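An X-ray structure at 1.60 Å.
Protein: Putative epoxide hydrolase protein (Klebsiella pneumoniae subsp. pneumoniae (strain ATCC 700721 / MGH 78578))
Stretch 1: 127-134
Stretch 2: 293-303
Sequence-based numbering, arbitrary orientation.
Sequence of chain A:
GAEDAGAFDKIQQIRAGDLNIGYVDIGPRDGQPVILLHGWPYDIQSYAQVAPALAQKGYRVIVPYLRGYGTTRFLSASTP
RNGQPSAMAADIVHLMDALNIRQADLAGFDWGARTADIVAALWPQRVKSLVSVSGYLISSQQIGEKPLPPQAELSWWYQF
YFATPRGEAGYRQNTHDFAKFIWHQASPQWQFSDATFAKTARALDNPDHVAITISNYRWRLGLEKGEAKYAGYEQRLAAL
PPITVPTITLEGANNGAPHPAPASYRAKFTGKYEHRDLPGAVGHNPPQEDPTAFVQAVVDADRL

Stretch 1 (127-134) VKSLVSVS
Stretch 2, residues 293-303: AFVQAVVDADR

Strand 129-133 packs against helix 293-303, which begins earlier in the chain; their N-to-C directions lie 147° apart, nearer antiparallel than parallel, and their axes approach to 7.3 Å. The register pairs Ser129 with Asp302 (CA-CA 5.7 Å) and Val131 with Val298 (CA-CA 6.3 Å). Extended phi/psi values, from -155/166 at Ser129 to -72/133 at Val133, alternate the side chains, so Ser129, Val131 and Val133 point toward the helix while Leu130 and Ser132 point away.

The polar end lies at Lys128, where the chain turns a corner (phi/psi -67/-49). Its side chain is extended through chi3 (t, t, t) and closes with chi4 m, bringing NZ to 2.9 Å from Asp302 OD1 in a hydrogen-bonded salt bridge. Asp302 adopts chi1 t; its OD2 is satisfied elsewhere in the structure. Lys128 NZ also lies 2.6 Å from Asp302 O, but the angle is too poor for a hydrogen bond.

Ser129 (chi1 p) is linked to the helix through water. One water donates to both Ser129 OG (2.8 Å) and Val298 O (2.9 Å), so the carbonyl that accepts from Asp302 N (3.0 Å) within the helix gains a second donor. Ser129 OG is also hydrogen-bonded elsewhere in the structure. Ser129 CB meets Ala301 O at 3.2 Å.

Beyond this, the contact is apolar. Val131 (chi1 t) sets CG2 3.8 Å from Ala301 CB and 4.2 Å from Val298 CG2, with CG1 4.3 Å from Ala297 CB and 4.2 Å from Phe294 CE2. Its CG2 is 3.6 Å from Ala297 O, whose hydrogen-bonding partner is Ala301 N (2.8 Å). Phe294 (chi1 t, chi2 -89°) starts sideways but its end comes nearer, presenting its ring edge to Val133, with CE2 3.9 Å from Val133 CG2.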

# COMPACT_ATOMS: atom_id res chain seq x y z
N VAL A 127 -8.04 -3.22 13.76
CA VAL A 127 -8.16 -2.00 12.93
C VAL A 127 -9.22 -1.06 13.50
O VAL A 127 -10.44 -1.32 13.45
CB VAL A 127 -8.44 -2.30 11.45
CG1 VAL A 127 -8.43 -0.98 10.65
CG2 VAL A 127 -7.40 -3.25 10.91
N LYS A 128 -8.80 0.03 14.11
CA LYS A 128 -9.75 0.99 14.66
C LYS A 128 -10.57 1.70 13.57
O LYS A 128 -11.79 1.88 13.72
CB LYS A 128 -8.99 1.99 15.57
CG LYS A 128 -9.84 3.02 16.21
CD LYS A 128 -8.98 3.92 17.14
CE LYS A 128 -9.89 4.84 17.89
NZ LYS A 128 -10.41 5.93 17.05
N SER A 129 -9.89 2.22 12.54
CA SER A 129 -10.54 2.83 11.41
C SER A 129 -9.56 2.72 10.25
O SER A 129 -8.39 2.38 10.45
CB SER A 129 -10.88 4.26 11.66
OG SER A 129 -9.69 5.09 11.80
N LEU A 130 -10.08 2.94 9.07
CA LEU A 130 -9.38 2.75 7.80
C LEU A 130 -9.55 3.89 6.83
O LEU A 130 -10.65 4.43 6.68
CB LEU A 130 -9.99 1.48 7.16
CG LEU A 130 -9.51 1.08 5.79
CD1 LEU A 130 -8.01 0.76 5.79
CD2 LEU A 130 -10.35 -0.08 5.23
N VAL A 131 -8.43 4.36 6.24
CA VAL A 131 -8.45 5.24 5.11
C VAL A 131 -7.94 4.43 3.93
O VAL A 131 -6.81 3.99 3.93
CB VAL A 131 -7.63 6.53 5.30
CG1 VAL A 131 -7.62 7.34 4.05
CG2 VAL A 131 -8.24 7.34 6.43
N SER A 132 -8.81 4.20 2.95
CA SER A 132 -8.46 3.35 1.80
C SER A 132 -8.59 4.14 0.52
O SER A 132 -9.70 4.39 0.01
CB SER A 132 -9.37 2.10 1.78
OG SER A 132 -8.91 1.14 0.84
N VAL A 133 -7.45 4.53 -0.05
CA VAL A 133 -7.49 5.27 -1.28
C VAL A 133 -7.91 4.34 -2.45
O VAL A 133 -7.37 3.23 -2.57
CB VAL A 133 -6.14 5.89 -1.66
CG1 VAL A 133 -6.18 6.59 -3.02
CG2 VAL A 133 -5.65 6.82 -0.57
N SER A 134 -8.84 4.80 -3.24
CA SER A 134 -9.44 4.03 -4.38
C SER A 134 -10.36 2.91 -3.94
O SER A 134 -10.70 2.06 -4.75
CB SER A 134 -8.40 3.57 -5.41
OG SER A 134 -7.68 4.71 -5.89
N ALA A 293 -4.90 17.12 2.90
CA ALA A 293 -6.17 16.45 2.81
C ALA A 293 -6.05 15.03 3.36
O ALA A 293 -7.00 14.52 3.94
CB ALA A 293 -6.68 16.40 1.37
N PHE A 294 -4.90 14.40 3.18
CA PHE A 294 -4.77 13.04 3.66
C PHE A 294 -4.76 12.99 5.20
O PHE A 294 -5.43 12.13 5.80
CB PHE A 294 -3.52 12.39 3.10
CG PHE A 294 -3.50 10.92 3.25
CD1 PHE A 294 -2.99 10.31 4.36
CD2 PHE A 294 -4.00 10.12 2.22
CE1 PHE A 294 -2.98 8.94 4.49
CE2 PHE A 294 -3.99 8.74 2.36
CZ PHE A 294 -3.49 8.18 3.50
N VAL A 295 -3.99 13.87 5.81
CA VAL A 295 -4.03 14.02 7.25
C VAL A 295 -5.48 14.24 7.77
O VAL A 295 -5.88 13.57 8.74
CB VAL A 295 -3.13 15.17 7.69
CG1 VAL A 295 -3.33 15.49 9.19
CG2 VAL A 295 -1.69 14.86 7.45
N GLN A 296 -6.20 15.12 7.14
CA GLN A 296 -7.61 15.40 7.54
C GLN A 296 -8.44 14.12 7.48
O GLN A 296 -9.27 13.83 8.34
CB GLN A 296 -8.26 16.50 6.71
CG GLN A 296 -9.59 17.00 7.30
CD GLN A 296 -9.42 17.67 8.63
OE1 GLN A 296 -8.63 18.65 8.77
NE2 GLN A 296 -10.06 17.15 9.68
N ALA A 297 -8.24 13.34 6.41
CA ALA A 297 -8.93 12.07 6.30
C ALA A 297 -8.62 11.06 7.42
O ALA A 297 -9.51 10.39 7.94
CB ALA A 297 -8.67 11.43 4.95
N VAL A 298 -7.37 10.99 7.81
CA VAL A 298 -6.97 10.08 8.91
C VAL A 298 -7.59 10.55 10.23
O VAL A 298 -8.15 9.75 10.94
CB VAL A 298 -5.41 9.97 9.05
CG1 VAL A 298 -5.02 9.22 10.30
CG2 VAL A 298 -4.80 9.28 7.80
N VAL A 299 -7.52 11.85 10.49
CA VAL A 299 -8.11 12.41 11.73
C VAL A 299 -9.65 12.14 11.73
O VAL A 299 -10.22 11.69 12.74
CB VAL A 299 -7.85 13.90 11.85
CG1 VAL A 299 -8.69 14.49 12.95
CG2 VAL A 299 -6.35 14.14 12.05
N ASP A 300 -10.29 12.39 10.59
CA ASP A 300 -11.74 12.20 10.46
C ASP A 300 -12.15 10.76 10.59
O ASP A 300 -13.11 10.45 11.27
CB ASP A 300 -12.26 12.80 9.19
CG ASP A 300 -12.15 14.31 9.15
OD1 ASP A 300 -11.94 15.00 10.19
OD2 ASP A 300 -12.32 14.88 8.05
N ALA A 301 -11.37 9.85 10.00
CA ALA A 301 -11.71 8.44 10.13
C ALA A 301 -11.52 7.94 11.56
O ALA A 301 -12.31 7.12 12.05
CB ALA A 301 -10.87 7.62 9.15
N ASP A 302 -10.52 8.49 12.25
CA ASP A 302 -10.24 8.11 13.62
C ASP A 302 -11.41 8.51 14.60
O ASP A 302 -11.48 7.93 15.69
CB ASP A 302 -8.91 8.79 14.05
CG ASP A 302 -8.55 8.52 15.49
OD1 ASP A 302 -8.20 7.36 15.91
OD2 ASP A 302 -8.53 9.53 16.26
N ARG A 303 -12.22 9.48 14.20
CA ARG A 303 -13.42 9.82 14.95
C ARG A 303 -14.76 9.43 14.39
O ARG A 303 -15.77 9.63 15.08
CB ARG A 303 -13.41 11.30 15.33
CG ARG A 303 -13.44 12.29 14.17
CD ARG A 303 -13.55 13.73 14.63
NE ARG A 303 -14.64 13.69 15.59
CZ ARG A 303 -15.93 13.75 15.21
NH1 ARG A 303 -16.30 14.06 13.91
NH2 ARG A 303 -16.86 13.54 16.13
O HOH W 1 -7.79 6.92 11.00